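Long-range contacts in putative ATP-grasp superfamily protein (Archaeoglobus fulgidus, PDB 3DF7), which is of unknown function but, as a member of the ATP-grasp superfamily, probably binds ATP and a metal ion: residues L6-C12 against G24-F28; L74-E79 against I245-L249; I165-N169 against I234-D238; A198-A202 against A255-Y260; Q279-K285 against Y297-D303. All blocks are in the same frame, centred on the assembly; numbering follows the deposited sequence.

Contact 1: L6-C12 against G24-F28; sequences LFEFATC and GLAMF
Gly24 lies against the carboxylate of Glu8, its CA 3.3 Å from Glu8 OE2; any side chain on Gly24 would run into that oxygen and into Ala10 CB. Glu8 stands just before the short helix 9-12 and caps it: OE2 takes Ala10 N, while OE1 is gripped twice by Thr11, through N at 2.7 Å and through OG1 at 2.7 Å. A bend at chi2 (-80°) curls the carboxylate back onto these donors. Leu25 comes next, its CA 3.2 Å from Thr11 OG1 and its CD1 branch crossing the threonine at about a right angle. One turn further, Phe28 makes the largest share of the contact, because CG anti to the backbone N (chi1 -177°) sends the ring in among Leu6, Glu8, Thr11 and Cys12. Thr11 CG2 sits over one face, 4.2 Å from the Phe28 ring centroid. Cys12 SG approaches obliquely, 3.7 Å from Phe28 CE1, a sulfur-aromatic contact. Leu6 O meets the ring edge in plane, and Leu6 CG packs 3.7 Å from Phe28 CE1. Strand 6-8 and helix 24-28 run antiparallel (166°), the first half of a beta-alpha-beta unit in which helix 18-35 covers the parallel sheet and leads to neighbouring strand 40-42.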
# COMPACT_ATOMS: atom_id res chain seq x y z
N LEU A 6 -2.02 -2.45 16.08
CA LEU A 6 -1.85 -1.68 14.85
C LEU A 6 -0.47 -1.04 14.85
O LEU A 6 -0.11 -0.33 15.80
CB LEU A 6 -2.92 -0.59 14.76
CG LEU A 6 -2.88 0.28 13.50
CD1 LEU A 6 -3.18 -0.59 12.30
CD2 LEU A 6 -3.88 1.43 13.59
N PHE A 7 0.29 -1.27 13.79
CA PHE A 7 1.65 -0.74 13.69
C PHE A 7 2.00 -0.28 12.27
O PHE A 7 1.80 -1.01 11.30
CB PHE A 7 2.64 -1.82 14.13
CG PHE A 7 4.09 -1.45 13.94
CD1 PHE A 7 4.84 -0.93 14.99
CD2 PHE A 7 4.71 -1.63 12.70
CE1 PHE A 7 6.18 -0.60 14.81
CE2 PHE A 7 6.05 -1.30 12.51
CZ PHE A 7 6.79 -0.78 13.57
N GLU A 8 2.53 0.94 12.15
CA GLU A 8 2.98 1.46 10.86
C GLU A 8 4.41 1.94 11.11
O GLU A 8 4.68 2.64 12.08
CB GLU A 8 2.08 2.61 10.38
CG GLU A 8 2.40 3.09 8.97
CD GLU A 8 3.60 4.00 8.92
OE1 GLU A 8 3.67 4.91 9.78
OE2 GLU A 8 4.47 3.83 8.03
N PHE A 9 5.33 1.54 10.23
CA PHE A 9 6.75 1.85 10.41
C PHE A 9 7.17 3.30 10.64
O PHE A 9 7.91 3.57 11.58
CB PHE A 9 7.56 1.27 9.24
CG PHE A 9 9.03 1.16 9.53
CD1 PHE A 9 9.50 0.28 10.51
CD2 PHE A 9 9.94 1.94 8.84
CE1 PHE A 9 10.86 0.18 10.79
CE2 PHE A 9 11.31 1.85 9.11
CZ PHE A 9 11.77 0.97 10.09
N ALA A 10 6.73 4.23 9.80
CA ALA A 10 7.11 5.62 9.98
C ALA A 10 6.58 6.24 11.28
O ALA A 10 7.26 7.03 11.92
CB ALA A 10 6.64 6.46 8.79
N THR A 11 5.37 5.85 11.66
CA THR A 11 4.72 6.39 12.85
C THR A 11 5.14 5.73 14.16
O THR A 11 5.19 6.38 15.21
CB THR A 11 3.18 6.27 12.71
OG1 THR A 11 2.76 6.85 11.47
CG2 THR A 11 2.47 6.98 13.87
N CYS A 12 5.49 4.45 14.10
CA CYS A 12 5.84 3.68 15.29
C CYS A 12 7.23 3.04 15.33
O CYS A 12 7.66 2.57 16.38
CB CYS A 12 4.80 2.57 15.49
SG CYS A 12 3.10 3.03 15.03
N GLY A 24 3.15 7.31 5.51
CA GLY A 24 2.96 6.30 6.54
C GLY A 24 2.09 6.83 7.67
O GLY A 24 1.19 6.13 8.16
N LEU A 25 2.35 8.06 8.09
CA LEU A 25 1.58 8.68 9.16
C LEU A 25 0.10 8.79 8.76
O LEU A 25 -0.78 8.54 9.58
CB LEU A 25 2.12 10.07 9.48
CG LEU A 25 1.33 10.89 10.50
CD1 LEU A 25 1.25 10.14 11.83
CD2 LEU A 25 1.98 12.25 10.69
N ALA A 26 -0.14 9.15 7.51
CA ALA A 26 -1.50 9.29 7.00
C ALA A 26 -2.21 7.94 7.03
O ALA A 26 -3.38 7.85 7.42
CB ALA A 26 -1.47 9.84 5.58
N MSE A 27 -1.51 6.89 6.62
CA MSE A 27 -2.11 5.57 6.63
C MSE A 27 -2.40 5.10 8.05
O MSE A 27 -3.44 4.49 8.30
CB MSE A 27 -1.20 4.55 5.92
CG MSE A 27 -1.23 4.65 4.40
SE MSE A 27 -0.24 3.22 3.53
CE MSE A 27 1.44 4.14 3.34
N PHE A 28 -1.47 5.36 8.97
CA PHE A 28 -1.69 4.93 10.36
C PHE A 28 -2.91 5.65 10.94
O PHE A 28 -3.76 5.03 11.58
CB PHE A 28 -0.47 5.25 11.23
CG PHE A 28 -0.61 4.77 12.65
CD1 PHE A 28 -0.33 3.44 12.98
CD2 PHE A 28 -1.04 5.63 13.65
CE1 PHE A 28 -0.49 2.98 14.29
CE2 PHE A 28 -1.20 5.18 14.97
CZ PHE A 28 -0.92 3.85 15.29

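Contact 2: L74-E79 against I245-L249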
# COMPACT_ATOMS: atom_id res chain seq x y z
N LEU A 74 -2.08 -5.85 12.47
CA LEU A 74 -2.05 -5.30 11.13
C LEU A 74 -0.77 -4.48 11.08
O LEU A 74 -0.63 -3.48 11.79
CB LEU A 74 -3.25 -4.39 10.86
CG LEU A 74 -3.21 -3.80 9.44
CD1 LEU A 74 -3.24 -4.93 8.40
CD2 LEU A 74 -4.37 -2.84 9.24
N ILE A 75 0.17 -4.92 10.25
CA ILE A 75 1.44 -4.24 10.12
C ILE A 75 1.56 -3.55 8.77
O ILE A 75 1.35 -4.16 7.72
CB ILE A 75 2.61 -5.24 10.34
CG1 ILE A 75 2.66 -5.62 11.83
CG2 ILE A 75 3.93 -4.65 9.86
CD1 ILE A 75 3.66 -6.69 12.18
N ILE A 76 1.86 -2.26 8.82
CA ILE A 76 2.03 -1.46 7.62
C ILE A 76 3.49 -1.01 7.63
O ILE A 76 3.91 -0.29 8.54
CB ILE A 76 1.15 -0.20 7.65
CG1 ILE A 76 -0.31 -0.58 7.93
CG2 ILE A 76 1.25 0.53 6.32
CD1 ILE A 76 -1.16 0.59 8.40
N ALA A 77 4.25 -1.43 6.64
CA ALA A 77 5.65 -1.05 6.57
C ALA A 77 6.19 -1.22 5.16
O ALA A 77 5.63 -1.97 4.36
CB ALA A 77 6.47 -1.91 7.54
N PRO A 78 7.27 -0.51 4.83
CA PRO A 78 7.83 -0.63 3.48
C PRO A 78 8.37 -2.04 3.21
O PRO A 78 8.84 -2.73 4.11
CB PRO A 78 8.92 0.45 3.46
CG PRO A 78 9.28 0.62 4.91
CD PRO A 78 7.95 0.55 5.60
N GLU A 79 8.27 -2.47 1.96
CA GLU A 79 8.78 -3.79 1.59
C GLU A 79 10.30 -3.77 1.62
O GLU A 79 10.95 -4.80 1.81
CB GLU A 79 8.29 -4.18 0.19
CG GLU A 79 6.81 -4.55 0.14
CD GLU A 79 5.89 -3.37 -0.16
OE1 GLU A 79 6.28 -2.21 0.08
OE2 GLU A 79 4.76 -3.62 -0.62
N ILE A 245 2.65 -5.45 -6.64
CA ILE A 245 1.62 -5.88 -5.71
C ILE A 245 2.07 -5.50 -4.31
O ILE A 245 3.10 -5.97 -3.83
CB ILE A 245 1.39 -7.41 -5.75
CG1 ILE A 245 0.77 -7.82 -7.09
CG2 ILE A 245 0.47 -7.82 -4.60
CD1 ILE A 245 0.50 -9.31 -7.20
N ASN A 246 1.31 -4.61 -3.67
CA ASN A 246 1.63 -4.18 -2.32
C ASN A 246 0.73 -4.95 -1.38
O ASN A 246 -0.48 -4.68 -1.30
CB ASN A 246 1.40 -2.68 -2.17
CG ASN A 246 2.31 -1.86 -3.06
OD1 ASN A 246 3.53 -1.84 -2.87
ND2 ASN A 246 1.73 -1.19 -4.05
N ALA A 247 1.30 -5.92 -0.68
CA ALA A 247 0.55 -6.74 0.26
C ALA A 247 0.48 -6.02 1.60
O ALA A 247 0.96 -6.51 2.61
CB ALA A 247 1.22 -8.11 0.42
N ARG A 248 -0.13 -4.84 1.58
CA ARG A 248 -0.26 -3.99 2.76
C ARG A 248 -1.12 -2.80 2.36
O ARG A 248 -1.38 -2.59 1.18
CB ARG A 248 1.11 -3.45 3.17
CG ARG A 248 1.80 -2.69 2.03
CD ARG A 248 3.00 -1.88 2.50
NE ARG A 248 3.75 -1.29 1.39
CZ ARG A 248 3.42 -0.18 0.73
NH1 ARG A 248 2.33 0.50 1.07
NH2 ARG A 248 4.19 0.25 -0.26
N LEU A 249 -1.55 -2.02 3.34
CA LEU A 249 -2.33 -0.83 3.04
C LEU A 249 -1.49 0.07 2.14
O LEU A 249 -0.26 0.07 2.23
CB LEU A 249 -2.64 -0.06 4.32
CG LEU A 249 -3.57 -0.71 5.34
CD1 LEU A 249 -3.92 0.31 6.43
CD2 LEU A 249 -4.83 -1.19 4.66
O HOH W 1 -0.85 -3.50 6.03
O HOH W 2 4.15 -6.18 -1.25
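Arg248 holds Glu79 side-on with two nitrogens on a single oxygen, NE at 3.0 Å and NH2 at 3.2 Å from Glu79 OE1. The sequence from Glu244 to Arg248 resembles the Glu-x-Asn-x-Arg stretch that in ATP-grasp relatives lies at the metal and nucleotide site, and here it docks against the loop that follows strand 72-76 of the parallel sheet. Glu79 OE1 lies in the guanidinium plane, yet the carboxylate is turned 68° from that plane, and NE reaches the oxygen from above the carboxylate. Arg248 starts from the crowded position, CG between backbone N and carbonyl carbon (chi1 57°), then runs straight to NE, passing Ala77 O with its CD at 3.2 Å. NH1 donates to Leu249 O, which helps fix the guanidinium's rotation. Beyond the salt bridge, Leu249 packs on Ile76 and Leu74, with Met27 and Ala31 of helix 18-35 also against it; Leu249 CD1 and Ile76 CD1 are unusually close at 3.4 Å. One water bridges Ile75 O to Leu249 N. Another spans the inverse gamma turn centred on Ala247, giving its protons to Glu79 OE2 at 2.7 Å and to Ile245 O at 2.8 Å while accepting from Ala247 N at 2.9 Å.

Contact 3: I165-N169 against I234-D238; sequences IEGIN and IVYSD
The ring of Tyr236 takes little part in the pairing with Ile168, which meets it through the stem: Tyr236 CB lies 4.3 Å from Ile168 CB. With CG anti to the backbone N (chi1 -171°), the ring swings off to Val208 and Val212 of helix 206-220, where its hydroxyl is hydrogen-bonded to Glu211. The other flat group, the Asn169 amide, lies alongside Val235 and points the same way, Val235 CG2 being 4.1 Å from Asn169 CG. Ile168 and Tyr236 form an antiparallel hydrogen-bonded pair, Tyr236 N reaching Ile168 O at 2.8 Å and Ile168 N returning to Tyr236 O at 3.0 Å; Asn169 and Val235 make the adjoining non-hydrogen-bonded pair. Just before this ladder the chain bends at an extended Gly167, whose CA approaches Tyr236 O at 3.3 Å. A side chain there would collide with that carbonyl and with Ser237 CA, and at these backbone angles would also press on the preceding carbonyl oxygen. The preceding residues bring Ile165 against Val235, where Ile165 CG2 and Val235 CG1 are tight at 3.4 Å, while Ser237 CB rests 3.3 Å from Glu166 O. Strands 168-176 and 228-236 are neighbours in the large antiparallel sheet of the ATP-grasp fold, the latter one strand in from edge strand 240-246, with Ile168 and Tyr236 on one face and Asn169 and Val235 on the other.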
# COMPACT_ATOMS: atom_id res chain seq x y z
N ILE A 165 6.03 1.01 -19.53
CA ILE A 165 4.71 0.95 -20.14
C ILE A 165 4.11 2.35 -20.13
O ILE A 165 3.96 2.96 -19.07
CB ILE A 165 3.80 -0.01 -19.35
CG1 ILE A 165 4.44 -1.40 -19.27
CG2 ILE A 165 2.43 -0.07 -20.01
CD1 ILE A 165 4.72 -2.05 -20.62
N GLU A 166 3.77 2.84 -21.31
CA GLU A 166 3.20 4.18 -21.44
C GLU A 166 1.68 4.12 -21.41
O GLU A 166 1.07 3.46 -22.24
CB GLU A 166 3.68 4.81 -22.75
CG GLU A 166 3.25 6.25 -22.94
CD GLU A 166 3.92 6.89 -24.15
OE1 GLU A 166 5.17 6.90 -24.19
OE2 GLU A 166 3.21 7.37 -25.05
N GLY A 167 1.09 4.82 -20.45
CA GLY A 167 -0.36 4.83 -20.35
C GLY A 167 -0.87 5.36 -19.03
O GLY A 167 -0.16 6.01 -18.29
N ILE A 168 -2.13 5.06 -18.74
CA ILE A 168 -2.78 5.49 -17.51
C ILE A 168 -2.21 4.71 -16.33
O ILE A 168 -2.25 3.47 -16.33
CB ILE A 168 -4.30 5.23 -17.58
CG1 ILE A 168 -4.86 5.81 -18.88
CG2 ILE A 168 -4.99 5.83 -16.36
CD1 ILE A 168 -6.30 5.41 -19.16
N ASN A 169 -1.68 5.41 -15.33
CA ASN A 169 -1.14 4.76 -14.14
C ASN A 169 -2.24 4.63 -13.09
O ASN A 169 -2.84 5.61 -12.69
CB ASN A 169 0.04 5.56 -13.57
CG ASN A 169 1.31 5.36 -14.37
OD1 ASN A 169 1.37 5.69 -15.55
ND2 ASN A 169 2.34 4.81 -13.73
N ILE A 234 -1.02 -0.92 -11.60
CA ILE A 234 -1.22 -1.24 -13.00
C ILE A 234 -1.06 -0.04 -13.92
O ILE A 234 -1.34 1.09 -13.53
CB ILE A 234 -2.64 -1.83 -13.21
CG1 ILE A 234 -2.67 -3.29 -12.74
CG2 ILE A 234 -3.06 -1.74 -14.68
CD1 ILE A 234 -4.05 -3.88 -12.69
N VAL A 235 -0.59 -0.29 -15.13
CA VAL A 235 -0.48 0.76 -16.14
C VAL A 235 -1.32 0.26 -17.30
O VAL A 235 -1.14 -0.87 -17.78
CB VAL A 235 0.97 0.98 -16.63
CG1 VAL A 235 0.97 2.04 -17.73
CG2 VAL A 235 1.85 1.43 -15.47
N TYR A 236 -2.27 1.08 -17.75
CA TYR A 236 -3.11 0.69 -18.87
C TYR A 236 -2.66 1.39 -20.14
O TYR A 236 -2.83 2.61 -20.28
CB TYR A 236 -4.58 1.05 -18.60
CG TYR A 236 -5.53 0.47 -19.63
CD1 TYR A 236 -6.20 -0.73 -19.39
CD2 TYR A 236 -5.73 1.10 -20.86
CE1 TYR A 236 -7.04 -1.29 -20.35
CE2 TYR A 236 -6.57 0.55 -21.82
CZ TYR A 236 -7.22 -0.64 -21.56
OH TYR A 236 -8.06 -1.19 -22.51
N SER A 237 -2.07 0.62 -21.05
CA SER A 237 -1.63 1.15 -22.33
C SER A 237 -2.76 0.80 -23.29
O SER A 237 -3.67 1.60 -23.50
CB SER A 237 -0.33 0.48 -22.77
OG SER A 237 -0.43 -0.93 -22.71
N ASP A 238 -2.70 -0.40 -23.86
CA ASP A 238 -3.76 -0.86 -24.75
C ASP A 238 -4.47 -1.98 -23.98
O ASP A 238 -5.51 -2.48 -24.40
CB ASP A 238 -3.17 -1.40 -26.06
CG ASP A 238 -2.31 -2.63 -25.85
OD1 ASP A 238 -1.34 -2.56 -25.07
OD2 ASP A 238 -2.60 -3.67 -26.48

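Contact 4: A198-A202 against A255-Y260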
# COMPACT_ATOMS: atom_id res chain seq x y z
N ALA A 198 -2.87 10.79 -5.88
CA ALA A 198 -3.82 9.80 -6.37
C ALA A 198 -5.19 10.46 -6.46
O ALA A 198 -5.46 11.45 -5.78
CB ALA A 198 -3.87 8.59 -5.44
N VAL A 199 -6.04 9.91 -7.32
CA VAL A 199 -7.39 10.41 -7.49
C VAL A 199 -8.29 9.21 -7.21
O VAL A 199 -8.16 8.16 -7.85
CB VAL A 199 -7.62 10.93 -8.93
CG1 VAL A 199 -9.05 11.43 -9.08
CG2 VAL A 199 -6.64 12.05 -9.23
N VAL A 200 -9.18 9.35 -6.23
CA VAL A 200 -10.08 8.28 -5.81
C VAL A 200 -11.55 8.72 -5.90
O VAL A 200 -11.96 9.64 -5.19
CB VAL A 200 -9.78 7.88 -4.34
CG1 VAL A 200 -10.65 6.71 -3.92
CG2 VAL A 200 -8.30 7.55 -4.17
N PRO A 201 -12.35 8.08 -6.77
CA PRO A 201 -11.97 6.98 -7.67
C PRO A 201 -11.30 7.49 -8.94
O PRO A 201 -11.35 8.68 -9.25
CB PRO A 201 -13.31 6.30 -7.95
CG PRO A 201 -14.24 7.47 -8.01
CD PRO A 201 -13.81 8.30 -6.81
N ALA A 202 -10.69 6.58 -9.69
CA ALA A 202 -10.00 6.94 -10.92
C ALA A 202 -10.92 7.56 -11.96
O ALA A 202 -12.10 7.22 -12.05
CB ALA A 202 -9.32 5.70 -11.51
N ALA A 255 -8.10 8.25 1.54
CA ALA A 255 -9.22 8.98 0.94
C ALA A 255 -10.57 8.28 1.03
O ALA A 255 -11.61 8.88 0.74
CB ALA A 255 -8.91 9.29 -0.52
N PHE A 256 -10.58 7.02 1.46
CA PHE A 256 -11.84 6.27 1.51
C PHE A 256 -13.00 6.90 2.30
O PHE A 256 -14.12 6.94 1.80
CB PHE A 256 -11.57 4.84 2.01
CG PHE A 256 -10.82 3.98 1.01
CD1 PHE A 256 -10.31 4.51 -0.17
CD2 PHE A 256 -10.63 2.62 1.26
CE1 PHE A 256 -9.63 3.70 -1.09
CE2 PHE A 256 -9.94 1.81 0.36
CZ PHE A 256 -9.44 2.35 -0.82
N SER A 257 -12.74 7.40 3.51
CA SER A 257 -13.82 8.00 4.29
C SER A 257 -14.51 9.15 3.56
O SER A 257 -15.74 9.19 3.49
CB SER A 257 -13.30 8.50 5.64
OG SER A 257 -13.02 7.40 6.50
N ARG A 258 -13.72 10.08 3.03
CA ARG A 258 -14.28 11.21 2.31
C ARG A 258 -14.87 10.79 0.97
O ARG A 258 -15.98 11.18 0.62
CB ARG A 258 -13.21 12.29 2.09
CG ARG A 258 -12.89 13.09 3.35
CD ARG A 258 -11.63 13.93 3.18
NE ARG A 258 -11.74 14.89 2.09
CZ ARG A 258 -12.05 16.17 2.24
NH1 ARG A 258 -12.28 16.67 3.45
NH2 ARG A 258 -12.13 16.96 1.18
N ALA A 259 -14.13 9.98 0.21
CA ALA A 259 -14.61 9.54 -1.10
C ALA A 259 -15.81 8.60 -1.08
O ALA A 259 -16.72 8.75 -1.90
CB ALA A 259 -13.47 8.89 -1.86
N TYR A 260 -15.83 7.66 -0.14
CA TYR A 260 -16.90 6.67 -0.11
C TYR A 260 -17.81 6.62 1.11
O TYR A 260 -18.82 5.92 1.11
CB TYR A 260 -16.30 5.28 -0.31
CG TYR A 260 -15.44 5.16 -1.55
CD1 TYR A 260 -15.94 5.50 -2.80
CD2 TYR A 260 -14.14 4.67 -1.47
CE1 TYR A 260 -15.17 5.36 -3.95
CE2 TYR A 260 -13.35 4.53 -2.61
CZ TYR A 260 -13.88 4.87 -3.85
OH TYR A 260 -13.11 4.73 -4.99
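Val200 is the bump of this contact, and Ala255, Phe256, Ala259 and Tyr260 shape the hollow that receives it. Its two methyls divide the work. CG2 faces Ala255 at the start of 255-260, 4.1 Å from Ala255 CB. CG1, anti to the backbone N (chi1 -176°), has more neighbours: it passes 4.1 Å from Ala259 CB, meets the Phe256 ring at CE1 and comes within 3.3 Å of Tyr260 OH. The small alanines make the floor low enough for the valine, and Ala259 CB also rests near Val200 O. Tyr260 supplies a wall, crossing Val200 at about a right angle, its CE2 3.7 Å from Val200 CG1. Helix 256-260 here lies against a face of the large antiparallel sheet of the ATP-grasp fold, its direction 44° from that of strand 198-200 and the two axes 10.0 Å apart. Strand 194-200 runs between strands 180-191 and 279-285, and at its end the peptide before Pro201 is cis. That proline adds a second bump, its CB 3.4 Å from Tyr260 OH. The hydroxyl is therefore touched by carbon from both Val200 and Pro201, while its polar need is met by a hydrogen bond to Ser184 OG on the next strand. Putting a leucine in place of Tyr260 would probably leave Ser184 OG without this partner and open a gap beside Val200 CG1 and Pro201 CB. On the helix itself, Ala259 CB lies over the centre of the Tyr260 ring, 4.1 Å above its plane.

Contact 5: Q279-K285 against Y297-D303; sequences QMVRKSK and YTLEIID
Strands Gln279-Lys285 and Tyr297-Asp303 form an antiparallel ladder near one edge of the large ATP-grasp sheet, with strand 292-294 beyond. Met280 with Ile302, Arg282 with Glu300 and Ser284 with Thr298 are hydrogen-bonded pairs, each with two backbone bonds. On their face Arg282 takes Glu300 side-on, one nitrogen to each oxygen: NE to Glu300 OE2 at 3.1 Å, NH2 to Glu300 OE1 at 3.1 Å, the two planes 59° apart. Arg282 CG stands between backbone N and carbonyl carbon (chi1 70°), and the chain runs extended to NE. Ser284 OG adds a 2.6 Å bond to Glu300 OE2, from the opposite face of the carboxylate to Arg282 NE. Ile302 CD1 lies over the centre of the guanidinium, 3.9 Å above its plane. A methionine in place of Arg282 would probably leave the Glu300 carboxylate without this charged partner and freer to turn, with the Ser284 bond remaining. On the other face Val281 CG1 lies 4.0 Å from Leu299 CD1 and helix 18-35 packs over Leu299, while Lys283 forms a salt bridge with Glu23 of that helix. The bent Lys285 chain folds over the Tyr297 ring, its CD 3.6 Å from the Tyr297 centroid.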
# COMPACT_ATOMS: atom_id res chain seq x y z
N GLN A 279 -12.03 12.31 -4.66
CA GLN A 279 -11.02 13.01 -3.89
C GLN A 279 -9.66 12.98 -4.57
O GLN A 279 -9.37 12.08 -5.36
CB GLN A 279 -10.85 12.35 -2.52
CG GLN A 279 -12.11 12.29 -1.69
CD GLN A 279 -12.57 13.66 -1.29
OE1 GLN A 279 -13.69 14.07 -1.59
NE2 GLN A 279 -11.69 14.39 -0.63
N MSE A 280 -8.84 13.98 -4.28
CA MSE A 280 -7.48 13.99 -4.79
C MSE A 280 -6.57 13.96 -3.57
O MSE A 280 -6.69 14.82 -2.69
CB MSE A 280 -7.14 15.24 -5.61
CG MSE A 280 -5.65 15.31 -5.97
SE MSE A 280 -5.09 16.77 -7.11
CE MSE A 280 -5.41 15.94 -8.83
N VAL A 281 -5.69 12.97 -3.50
CA VAL A 281 -4.74 12.88 -2.40
C VAL A 281 -3.44 13.39 -3.01
O VAL A 281 -3.07 12.99 -4.11
CB VAL A 281 -4.55 11.42 -1.92
CG1 VAL A 281 -3.51 11.36 -0.80
CG2 VAL A 281 -5.87 10.84 -1.43
N ARG A 282 -2.74 14.29 -2.33
CA ARG A 282 -1.48 14.76 -2.89
C ARG A 282 -0.46 15.12 -1.83
O ARG A 282 -0.80 15.60 -0.74
CB ARG A 282 -1.71 15.97 -3.81
CG ARG A 282 -2.12 17.25 -3.10
CD ARG A 282 -2.46 18.36 -4.10
NE ARG A 282 -2.90 19.56 -3.41
CZ ARG A 282 -3.49 20.60 -3.99
NH1 ARG A 282 -3.72 20.62 -5.30
NH2 ARG A 282 -3.87 21.63 -3.24
N LYS A 283 0.79 14.85 -2.16
CA LYS A 283 1.90 15.15 -1.27
C LYS A 283 2.38 16.54 -1.67
O LYS A 283 2.52 16.84 -2.86
CB LYS A 283 3.01 14.12 -1.45
CG LYS A 283 4.23 14.35 -0.58
CD LYS A 283 5.32 13.34 -0.88
CE LYS A 283 4.86 11.92 -0.60
NZ LYS A 283 5.93 10.91 -0.85
N SER A 284 2.61 17.38 -0.68
CA SER A 284 3.05 18.74 -0.95
C SER A 284 3.94 19.25 0.16
O SER A 284 4.24 18.52 1.12
CB SER A 284 1.83 19.66 -1.10
OG SER A 284 0.97 19.56 0.03
N LYS A 285 4.37 20.50 0.03
CA LYS A 285 5.22 21.14 1.02
C LYS A 285 4.43 22.25 1.71
O LYS A 285 3.93 23.17 1.06
CB LYS A 285 6.46 21.74 0.35
CG LYS A 285 7.34 20.72 -0.38
CD LYS A 285 7.93 19.69 0.58
CE LYS A 285 9.44 19.86 0.75
NZ LYS A 285 9.80 21.19 1.31
N TYR A 297 6.68 18.51 5.05
CA TYR A 297 5.83 17.75 4.14
C TYR A 297 4.40 17.62 4.64
O TYR A 297 4.17 17.40 5.83
CB TYR A 297 6.43 16.36 3.89
CG TYR A 297 7.55 16.35 2.87
CD1 TYR A 297 7.29 16.27 1.51
CD2 TYR A 297 8.89 16.44 3.28
CE1 TYR A 297 8.32 16.28 0.57
CE2 TYR A 297 9.93 16.45 2.35
CZ TYR A 297 9.63 16.37 1.00
OH TYR A 297 10.65 16.39 0.07
N THR A 298 3.45 17.75 3.73
CA THR A 298 2.04 17.63 4.07
C THR A 298 1.35 16.71 3.08
O THR A 298 1.76 16.60 1.93
CB THR A 298 1.32 18.99 4.03
OG1 THR A 298 1.62 19.65 2.79
CG2 THR A 298 1.76 19.87 5.20
N LEU A 299 0.31 16.03 3.54
CA LEU A 299 -0.45 15.16 2.67
C LEU A 299 -1.87 15.70 2.75
O LEU A 299 -2.43 15.81 3.84
CB LEU A 299 -0.41 13.71 3.14
CG LEU A 299 -1.02 12.73 2.13
CD1 LEU A 299 -0.13 12.63 0.90
CD2 LEU A 299 -1.18 11.37 2.77
N GLU A 300 -2.44 16.04 1.60
CA GLU A 300 -3.78 16.60 1.56
C GLU A 300 -4.75 15.63 0.91
O GLU A 300 -4.35 14.74 0.16
CB GLU A 300 -3.80 17.89 0.73
CG GLU A 300 -2.73 18.91 1.04
CD GLU A 300 -2.59 19.93 -0.08
OE1 GLU A 300 -3.55 20.69 -0.31
OE2 GLU A 300 -1.52 19.97 -0.72
N ILE A 301 -6.03 15.83 1.22
CA ILE A 301 -7.12 15.06 0.65
C ILE A 301 -8.17 16.13 0.35
O ILE A 301 -8.74 16.72 1.27
CB ILE A 301 -7.71 14.05 1.64
CG1 ILE A 301 -6.59 13.16 2.21
CG2 ILE A 301 -8.75 13.18 0.94
CD1 ILE A 301 -7.08 12.15 3.22
N ILE A 302 -8.41 16.40 -0.93
CA ILE A 302 -9.36 17.44 -1.31
C ILE A 302 -10.41 16.97 -2.31
O ILE A 302 -10.15 16.07 -3.11
CB ILE A 302 -8.62 18.63 -1.96
CG1 ILE A 302 -7.98 18.18 -3.28
CG2 ILE A 302 -7.54 19.15 -1.02
CD1 ILE A 302 -7.20 19.26 -3.99
N ASP A 303 -11.59 17.58 -2.27
CA ASP A 303 -12.64 17.21 -3.21
C ASP A 303 -12.17 17.60 -4.61
O ASP A 303 -11.59 18.68 -4.80
CB ASP A 303 -13.95 17.95 -2.92
CG ASP A 303 -14.51 17.67 -1.55
OD1 ASP A 303 -14.42 16.51 -1.07
OD2 ASP A 303 -15.06 18.61 -0.95

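Contacts 1 and 2 share the parallel sheet: strands 3-8 and 72-76 are neighbours, Phe7 O lies 2.8 Å from Ile76 N, and helix 18-35 brings Met27 SE to 3.4 Å from Leu249 O. Bound acetate, probably from the crystallisation liquor, lies about 3 Å from the Glu8 side chain and about 4 Å from that of Ile76. The same helix touches contact 5, Ala26 CB being 3.2 Å from Leu299 CD2. Contacts 4 and 5 meet where strands 194-200 and 279-285 pair, with Val200 O 2.7 Å from Gln279 N. Contact 2 is probably nearest the ATP and metal site; the centres of contacts 3 and 4 lie about 23 Å and 19 Å from its own.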